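Side-chain contact in ubiquitin domain-containing protein DSK2,putative (Plasmodium falciparum, PDB 6JL3), which probably acts as a ubiquitin-binding shuttle factor whose ubiquitin-like domain is recognised by receptors of the proteasome: residues K31-C34 against A35-D39. Sequence-based numbering, arbitrary orientation.
Sequences KKIC and AEHVD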
loop_
_atom_site.group_PDB
_atom_site.type_symbol
_atom_site.label_atom_id
_atom_site.label_comp_id
_atom_site.label_asym_id
_atom_site.label_seq_id
_atom_site.Cartn_x
_atom_site.Cartn_y
_atom_site.Cartn_z
ATOM N N LYS A 31 -1.722 4.879 -1.548
ATOM C CA LYS A 31 -0.978 5.159 -2.772
ATOM C C LYS A 31 -0.257 6.501 -2.684
ATOM O O LYS A 31 0.878 6.641 -3.158
ATOM C CB LYS A 31 -1.906 5.144 -3.983
ATOM C CG LYS A 31 -2.423 3.768 -4.363
ATOM C CD LYS A 31 -3.322 3.827 -5.591
ATOM C CE LYS A 31 -3.684 2.430 -6.057
ATOM N NZ LYS A 31 -4.686 2.458 -7.152
ATOM N N LYS A 32 -0.904 7.513 -2.105
ATOM C CA LYS A 32 -0.248 8.807 -1.938
ATOM C C LYS A 32 0.993 8.676 -1.064
ATOM O O LYS A 32 2.030 9.293 -1.347
ATOM C CB LYS A 32 -1.230 9.840 -1.383
ATOM C CG LYS A 32 -2.295 10.231 -2.397
ATOM C CD LYS A 32 -3.421 11.027 -1.773
ATOM C CE LYS A 32 -4.408 11.456 -2.845
ATOM N NZ LYS A 32 -5.560 12.206 -2.272
ATOM N N ILE A 33 0.917 7.865 -0.005
ATOM C CA ILE A 33 2.093 7.577 0.810
ATOM C C ILE A 33 3.161 6.882 -0.031
ATOM O O ILE A 33 4.343 7.245 0.007
ATOM C CB ILE A 33 1.696 6.735 2.037
ATOM C CG1 ILE A 33 0.844 7.557 3.009
ATOM C CG2 ILE A 33 2.941 6.195 2.735
ATOM C CD1 ILE A 33 0.197 6.730 4.114
ATOM N N CYS A 34 2.768 5.873 -0.808
ATOM C CA CYS A 34 3.734 5.140 -1.619
ATOM C C CYS A 34 4.447 6.067 -2.596
ATOM O O CYS A 34 5.658 5.928 -2.828
ATOM C CB CYS A 34 3.049 4.005 -2.376
ATOM S SG CYS A 34 2.592 2.599 -1.363
ATOM N N ALA A 35 3.714 7.021 -3.184
ATOM C CA ALA A 35 4.315 7.929 -4.153
ATOM C C ALA A 35 5.341 8.855 -3.514
ATOM O O ALA A 35 6.217 9.360 -4.220
ATOM C CB ALA A 35 3.236 8.765 -4.853
ATOM N N GLU A 36 5.255 9.085 -2.207
ATOM C CA GLU A 36 6.264 9.848 -1.483
ATOM C C GLU A 36 7.452 8.995 -1.060
ATOM O O GLU A 36 8.402 9.533 -0.480
ATOM C CB GLU A 36 5.608 10.555 -0.289
ATOM C CG GLU A 36 4.659 11.663 -0.755
ATOM C CD GLU A 36 4.037 12.508 0.345
ATOM O OE1 GLU A 36 4.153 12.170 1.537
ATOM O OE2 GLU A 36 3.414 13.538 -0.002
ATOM N N HIS A 37 7.432 7.695 -1.369
ATOM C CA HIS A 37 8.525 6.786 -1.048
ATOM C C HIS A 37 9.195 6.133 -2.250
ATOM O O HIS A 37 10.345 5.705 -2.120
ATOM C CB HIS A 37 8.048 5.684 -0.082
ATOM C CG HIS A 37 7.741 6.201 1.286
ATOM N ND1 HIS A 37 6.558 6.841 1.597
ATOM C CD2 HIS A 37 8.485 6.221 2.418
ATOM C CE1 HIS A 37 6.583 7.217 2.860
ATOM N NE2 HIS A 37 7.742 6.850 3.387
ATOM N N VAL A 38 8.522 6.029 -3.400
ATOM C CA VAL A 38 9.081 5.414 -4.597
ATOM C C VAL A 38 8.596 6.195 -5.810
ATOM O O VAL A 38 7.599 6.916 -5.758
ATOM C CB VAL A 38 8.707 3.919 -4.737
ATOM C CG1 VAL A 38 9.255 3.131 -3.564
ATOM C CG2 VAL A 38 7.197 3.719 -4.865
ATOM N N ASP A 39 9.315 6.026 -6.920
ATOM C CA ASP A 39 9.068 6.803 -8.133
ATOM C C ASP A 39 8.021 6.131 -9.020
ATOM O O ASP A 39 8.272 5.786 -10.177
ATOM C CB ASP A 39 10.381 7.008 -8.880
ATOM C CG ASP A 39 10.252 7.934 -10.072
ATOM O OD1 ASP A 39 9.421 8.862 -10.034
ATOM O OD2 ASP A 39 11.002 7.725 -11.049
#
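The imidazole of H37 meets I33 at its edge: ND1 gives its N-H to I33 O over 2.8 Å, and that oxygen lies almost exactly in the ring plane. The bond is nearly straight at the hydrogen (173°), yet ND1 stands well above the carbonyl plane of I33. With CG beside the backbone N of its own residue (chi1 -69°), H37 swings its ring back against the last helical turn, where CE1 comes 3.8 Å from I33 CG2. The two side chains run side by side, and a nearly parallel ring, F17 of strand 15-21, meets the imidazole. Histidine suits the place because a single flat group can take up a helix-end carbonyl and still pack against an aromatic ring. This is the C-terminal end of helix 27-35, the helix that crosses the sheet of the ubiquitin-like beta-grasp fold. A35 N donates to K31 O at 2.9 Å, whereas E36 N divides itself weakly between K32 O, four residues back, and I33 O, three back. C34 O is gripped twice: V38 N approaches nearly head-on at 2.9 Å, while H37 N comes from well above the carbonyl plane. V38 CG2, between its backbone N and carbonyl carbon, sits 3.4 Å from C34 O. The branched V38 and the small, buried C34 both send their side chains to L73, and the branched I33 packs against V19, I21 and I25. K31, largely buried, keeps its ammonium in a salt bridge with D56.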